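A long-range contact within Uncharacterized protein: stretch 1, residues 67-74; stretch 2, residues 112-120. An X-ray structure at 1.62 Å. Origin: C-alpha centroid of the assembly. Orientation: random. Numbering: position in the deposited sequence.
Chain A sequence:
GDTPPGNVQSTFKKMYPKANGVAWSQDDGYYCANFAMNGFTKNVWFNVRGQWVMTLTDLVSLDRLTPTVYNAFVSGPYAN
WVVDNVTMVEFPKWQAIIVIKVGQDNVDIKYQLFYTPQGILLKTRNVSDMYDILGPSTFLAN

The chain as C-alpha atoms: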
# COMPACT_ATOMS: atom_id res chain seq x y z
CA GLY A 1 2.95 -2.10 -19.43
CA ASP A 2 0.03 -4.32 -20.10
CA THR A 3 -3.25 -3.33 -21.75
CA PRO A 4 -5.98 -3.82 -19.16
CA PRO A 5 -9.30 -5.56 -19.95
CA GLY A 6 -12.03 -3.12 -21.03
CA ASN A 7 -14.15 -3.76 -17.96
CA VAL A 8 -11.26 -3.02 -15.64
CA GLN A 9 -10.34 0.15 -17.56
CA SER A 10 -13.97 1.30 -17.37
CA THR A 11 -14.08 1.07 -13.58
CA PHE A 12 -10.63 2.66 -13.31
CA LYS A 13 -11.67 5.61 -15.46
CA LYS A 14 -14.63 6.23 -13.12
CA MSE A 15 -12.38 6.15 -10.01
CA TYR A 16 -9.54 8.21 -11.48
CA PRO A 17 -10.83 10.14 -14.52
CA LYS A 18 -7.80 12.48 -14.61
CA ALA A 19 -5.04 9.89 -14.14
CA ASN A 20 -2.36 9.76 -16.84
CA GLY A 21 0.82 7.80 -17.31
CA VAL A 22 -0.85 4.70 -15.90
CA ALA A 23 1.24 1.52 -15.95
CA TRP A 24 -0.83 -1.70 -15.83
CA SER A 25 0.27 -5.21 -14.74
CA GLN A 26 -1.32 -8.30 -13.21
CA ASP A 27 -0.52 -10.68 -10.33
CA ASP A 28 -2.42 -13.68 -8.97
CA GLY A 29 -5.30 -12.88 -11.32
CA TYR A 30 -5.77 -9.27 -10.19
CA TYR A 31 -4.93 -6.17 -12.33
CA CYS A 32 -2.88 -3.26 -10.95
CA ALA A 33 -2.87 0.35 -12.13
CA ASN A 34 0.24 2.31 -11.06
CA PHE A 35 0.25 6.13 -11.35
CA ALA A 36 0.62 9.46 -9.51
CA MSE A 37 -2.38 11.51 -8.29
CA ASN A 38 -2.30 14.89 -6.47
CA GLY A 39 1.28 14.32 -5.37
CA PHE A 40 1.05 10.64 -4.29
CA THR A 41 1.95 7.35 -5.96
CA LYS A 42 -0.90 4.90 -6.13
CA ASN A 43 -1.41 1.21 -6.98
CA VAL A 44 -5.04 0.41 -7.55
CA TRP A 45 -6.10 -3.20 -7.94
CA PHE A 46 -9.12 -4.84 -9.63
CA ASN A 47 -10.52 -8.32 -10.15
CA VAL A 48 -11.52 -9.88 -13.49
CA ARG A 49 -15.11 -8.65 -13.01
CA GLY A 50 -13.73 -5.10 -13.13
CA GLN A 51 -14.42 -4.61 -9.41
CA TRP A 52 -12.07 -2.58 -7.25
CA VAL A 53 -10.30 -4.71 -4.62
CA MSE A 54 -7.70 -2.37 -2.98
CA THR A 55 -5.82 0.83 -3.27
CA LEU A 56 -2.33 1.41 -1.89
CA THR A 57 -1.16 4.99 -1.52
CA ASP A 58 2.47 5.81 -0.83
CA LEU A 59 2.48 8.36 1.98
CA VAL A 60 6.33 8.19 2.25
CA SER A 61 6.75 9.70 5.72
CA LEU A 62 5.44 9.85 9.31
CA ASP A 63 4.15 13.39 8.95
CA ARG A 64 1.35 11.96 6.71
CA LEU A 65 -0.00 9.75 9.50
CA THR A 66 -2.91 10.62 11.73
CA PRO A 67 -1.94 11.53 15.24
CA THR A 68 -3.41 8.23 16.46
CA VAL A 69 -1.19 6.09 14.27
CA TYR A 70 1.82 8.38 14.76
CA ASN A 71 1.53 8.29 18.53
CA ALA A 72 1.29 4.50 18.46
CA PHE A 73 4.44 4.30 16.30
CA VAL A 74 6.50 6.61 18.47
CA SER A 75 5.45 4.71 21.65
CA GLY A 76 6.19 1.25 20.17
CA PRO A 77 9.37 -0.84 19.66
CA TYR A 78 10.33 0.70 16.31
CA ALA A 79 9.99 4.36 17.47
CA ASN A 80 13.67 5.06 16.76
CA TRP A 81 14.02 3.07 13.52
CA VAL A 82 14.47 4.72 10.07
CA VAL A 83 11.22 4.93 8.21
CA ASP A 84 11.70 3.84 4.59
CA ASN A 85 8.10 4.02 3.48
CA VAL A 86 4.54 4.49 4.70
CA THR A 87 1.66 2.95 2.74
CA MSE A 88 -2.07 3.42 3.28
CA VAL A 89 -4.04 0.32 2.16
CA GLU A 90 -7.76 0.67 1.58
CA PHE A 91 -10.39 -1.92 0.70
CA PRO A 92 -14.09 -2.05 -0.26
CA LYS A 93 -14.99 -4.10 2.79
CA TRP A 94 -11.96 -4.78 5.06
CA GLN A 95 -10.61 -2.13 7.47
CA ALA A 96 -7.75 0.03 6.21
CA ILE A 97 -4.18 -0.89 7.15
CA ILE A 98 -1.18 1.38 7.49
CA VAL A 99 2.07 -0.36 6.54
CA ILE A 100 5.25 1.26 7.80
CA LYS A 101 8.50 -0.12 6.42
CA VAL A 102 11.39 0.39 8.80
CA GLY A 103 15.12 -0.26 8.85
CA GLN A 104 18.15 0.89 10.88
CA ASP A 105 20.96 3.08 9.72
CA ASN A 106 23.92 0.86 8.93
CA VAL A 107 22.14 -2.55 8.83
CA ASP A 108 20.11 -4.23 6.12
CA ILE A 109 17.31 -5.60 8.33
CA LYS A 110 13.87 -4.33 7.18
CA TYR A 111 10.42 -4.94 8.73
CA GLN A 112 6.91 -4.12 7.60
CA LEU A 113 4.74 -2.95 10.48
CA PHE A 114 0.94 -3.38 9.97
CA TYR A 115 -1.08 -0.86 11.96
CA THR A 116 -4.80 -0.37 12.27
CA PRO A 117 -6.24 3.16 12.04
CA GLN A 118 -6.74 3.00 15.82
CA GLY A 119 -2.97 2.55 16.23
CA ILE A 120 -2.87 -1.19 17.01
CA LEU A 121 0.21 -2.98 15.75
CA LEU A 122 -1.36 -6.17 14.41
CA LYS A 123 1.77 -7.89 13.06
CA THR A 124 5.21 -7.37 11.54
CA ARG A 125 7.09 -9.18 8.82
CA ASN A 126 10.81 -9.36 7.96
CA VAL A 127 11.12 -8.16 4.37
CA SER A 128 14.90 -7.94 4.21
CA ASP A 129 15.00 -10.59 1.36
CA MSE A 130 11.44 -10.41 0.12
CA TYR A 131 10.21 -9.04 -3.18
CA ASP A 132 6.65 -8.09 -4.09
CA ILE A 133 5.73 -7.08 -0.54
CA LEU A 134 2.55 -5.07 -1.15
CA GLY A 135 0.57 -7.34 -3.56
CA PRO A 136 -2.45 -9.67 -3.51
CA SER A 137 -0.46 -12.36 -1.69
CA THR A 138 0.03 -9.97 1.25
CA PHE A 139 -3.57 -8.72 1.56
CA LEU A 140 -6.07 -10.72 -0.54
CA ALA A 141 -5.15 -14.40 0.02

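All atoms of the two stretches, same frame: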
# COMPACT_ATOMS: atom_id res chain seq x y z
N PRO A 67 -2.56 11.56 13.95
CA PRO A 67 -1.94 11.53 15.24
C PRO A 67 -2.04 10.17 15.93
O PRO A 67 -1.10 9.74 16.62
CB PRO A 67 -2.67 12.64 16.01
CG PRO A 67 -3.13 13.58 14.95
CD PRO A 67 -3.43 12.73 13.75
N THR A 68 -3.18 9.50 15.77
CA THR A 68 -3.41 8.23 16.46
C THR A 68 -2.40 7.19 16.05
O THR A 68 -1.81 6.51 16.92
CB THR A 68 -4.86 7.74 16.23
OG1 THR A 68 -5.77 8.65 16.87
CG2 THR A 68 -5.06 6.38 16.86
N VAL A 69 -2.15 7.08 14.75
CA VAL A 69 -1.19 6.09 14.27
C VAL A 69 0.24 6.53 14.58
O VAL A 69 1.05 5.72 15.02
CB VAL A 69 -1.37 5.76 12.78
CG1 VAL A 69 -0.36 4.73 12.35
CG2 VAL A 69 -2.77 5.22 12.51
N TYR A 70 0.53 7.81 14.37
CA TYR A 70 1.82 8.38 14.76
C TYR A 70 2.20 8.12 16.21
O TYR A 70 3.31 7.69 16.50
CB TYR A 70 1.85 9.88 14.50
CG TYR A 70 3.20 10.45 14.84
CD1 TYR A 70 4.25 10.38 13.93
CD2 TYR A 70 3.40 11.14 16.03
CE1 TYR A 70 5.50 10.92 14.24
CE2 TYR A 70 4.64 11.70 16.35
CZ TYR A 70 5.68 11.59 15.46
OH TYR A 70 6.91 12.12 15.77
N ASN A 71 1.28 8.42 17.12
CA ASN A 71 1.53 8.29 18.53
C ASN A 71 1.81 6.84 18.90
O ASN A 71 2.64 6.56 19.77
CB ASN A 71 0.37 8.80 19.37
CG ASN A 71 0.21 10.30 19.30
OD1 ASN A 71 1.12 11.05 18.88
ND2 ASN A 71 -0.97 10.77 19.69
N ALA A 72 1.09 5.93 18.25
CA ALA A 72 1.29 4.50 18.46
C ALA A 72 2.67 4.12 17.98
O ALA A 72 3.36 3.40 18.67
CB ALA A 72 0.22 3.69 17.78
N PHE A 73 3.09 4.61 16.81
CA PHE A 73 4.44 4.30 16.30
C PHE A 73 5.53 4.80 17.24
O PHE A 73 6.47 4.06 17.57
CB PHE A 73 4.64 4.85 14.88
CG PHE A 73 6.02 4.64 14.34
CD1 PHE A 73 6.41 3.40 13.89
CD2 PHE A 73 6.94 5.66 14.34
CE1 PHE A 73 7.69 3.19 13.41
CE2 PHE A 73 8.25 5.46 13.86
CZ PHE A 73 8.60 4.22 13.38
N VAL A 74 5.41 6.04 17.68
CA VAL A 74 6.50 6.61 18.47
C VAL A 74 6.51 6.05 19.90
O VAL A 74 7.51 6.23 20.58
CB VAL A 74 6.56 8.16 18.40
CG1 VAL A 74 6.77 8.64 16.97
CG2 VAL A 74 5.35 8.78 19.04
N GLN A 112 8.20 -4.77 7.80
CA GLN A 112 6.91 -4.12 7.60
C GLN A 112 6.10 -4.22 8.88
O GLN A 112 5.98 -5.32 9.45
CB GLN A 112 6.06 -4.76 6.51
CG GLN A 112 6.52 -4.45 5.11
CD GLN A 112 5.69 -5.21 4.09
OE1 GLN A 112 5.46 -6.38 4.25
NE2 GLN A 112 5.22 -4.52 3.04
N LEU A 113 5.56 -3.08 9.29
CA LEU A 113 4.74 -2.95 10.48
C LEU A 113 3.34 -2.68 9.98
O LEU A 113 3.14 -1.76 9.22
CB LEU A 113 5.23 -1.78 11.35
CG LEU A 113 6.71 -1.64 11.63
CD1 LEU A 113 6.98 -0.40 12.47
CD2 LEU A 113 7.22 -2.90 12.22
N PHE A 114 2.36 -3.49 10.39
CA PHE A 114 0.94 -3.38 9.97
C PHE A 114 0.10 -2.83 11.12
O PHE A 114 -0.16 -3.54 12.13
CB PHE A 114 0.43 -4.75 9.58
CG PHE A 114 1.14 -5.35 8.36
CD1 PHE A 114 2.38 -5.92 8.49
CD2 PHE A 114 0.49 -5.43 7.13
CE1 PHE A 114 3.02 -6.49 7.38
CE2 PHE A 114 1.10 -6.01 6.05
CZ PHE A 114 2.40 -6.52 6.16
N TYR A 115 -0.31 -1.56 10.97
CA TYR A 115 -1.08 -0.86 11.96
C TYR A 115 -2.54 -0.69 11.52
O TYR A 115 -2.82 -0.42 10.35
CB TYR A 115 -0.52 0.58 12.20
CG TYR A 115 0.71 0.61 13.05
CD1 TYR A 115 0.61 0.69 14.40
CD2 TYR A 115 1.99 0.61 12.47
CE1 TYR A 115 1.74 0.72 15.22
CE2 TYR A 115 3.14 0.64 13.27
CZ TYR A 115 2.99 0.70 14.63
OH TYR A 115 4.09 0.72 15.46
N THR A 116 -3.42 -0.74 12.49
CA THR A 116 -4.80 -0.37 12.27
C THR A 116 -4.90 1.14 12.37
O THR A 116 -4.04 1.83 12.98
CB THR A 116 -5.78 -1.00 13.29
OG1 THR A 116 -5.64 -0.36 14.56
CG2 THR A 116 -5.57 -2.52 13.45
N PRO A 117 -5.99 1.71 11.84
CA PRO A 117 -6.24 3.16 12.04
C PRO A 117 -6.38 3.61 13.47
O PRO A 117 -6.24 4.81 13.73
CB PRO A 117 -7.55 3.38 11.28
CG PRO A 117 -7.53 2.26 10.23
CD PRO A 117 -7.01 1.10 11.00
N GLN A 118 -6.68 2.69 14.39
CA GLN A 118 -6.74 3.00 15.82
C GLN A 118 -5.37 2.86 16.51
O GLN A 118 -5.26 2.95 17.73
CB GLN A 118 -7.75 2.09 16.50
CG GLN A 118 -9.19 2.24 16.01
CD GLN A 118 -9.43 1.75 14.58
OE1 GLN A 118 -8.92 0.71 14.15
NE2 GLN A 118 -10.20 2.54 13.82
N GLY A 119 -4.34 2.59 15.74
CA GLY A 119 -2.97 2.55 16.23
C GLY A 119 -2.53 1.21 16.81
O GLY A 119 -1.48 1.14 17.46
N ILE A 120 -3.27 0.13 16.51
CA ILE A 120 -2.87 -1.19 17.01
C ILE A 120 -1.87 -1.80 16.03
O ILE A 120 -2.13 -1.84 14.83
CB ILE A 120 -4.09 -2.12 17.21
CG1 ILE A 120 -5.09 -1.49 18.19
CG2 ILE A 120 -3.61 -3.50 17.62
CD1 ILE A 120 -4.58 -1.20 19.55
O HOH W 1 6.91 1.36 16.94

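Residues 67-74 form helix, with Asn 71 N to Pro 67 O at 2.8 Å and Phe 73 N to Val 69 O at 2.9 Å among its backbone hydrogen bonds. The helix packs against the end of a strand, 112-115, and the type I turn that follows from Thr 116 to Gly 119. Helix and strand axes come no closer than 10.8 Å and their directions differ by 133°, whereas at the turn the backbones nearly touch: Val 69 CA lies 4.4 Å from Gly 119 CA.

The turn is braced from within. Gly 119 N donates to Thr 116 O at 2.9 Å, Thr 116 N donates to Ile 120 O at 2.9 Å, and Thr 116 OG1 accepts from Ile 120 N at 3.1 Å and, weakly, from Gln 118 N at 3.2 Å.

Gly 119 meets two demands at once. Its phi/psi of 87/17 would jam a CB against the preceding carbonyl, and that CB would point toward the helix, 3.1 Å from both Ala 72 CB and Thr 68 O. Ala 72 is the small counterpart, its CB 3.1 Å from Gly 119 O. Beside this close approach, Thr 68 CG2 sits 3.5 Å from Gln 118 O, and Val 69 CG2 lies 3.7 Å from Thr 116 O.

Farther from the turn, larger side chains fill the wider gap. Tyr 115 points toward the helix and meets three of its residues: its CB lies 4.2 Å from Val 69 CG1, its CE1 4.2 Å from Ala 72 CB, and its OH 3.7 Å from Phe 73 CA. Leu 113 extends the apolar packing, placing CD1 3.8 Å from Phe 73 CE1, at the edge of the phenylalanine ring.

No direct hydrogen bond crosses the contact; a water instead bridges it, donating to Phe 73 O at 2.8 Å and hydrogen-bonding Tyr 115 OH at 3.2 Å.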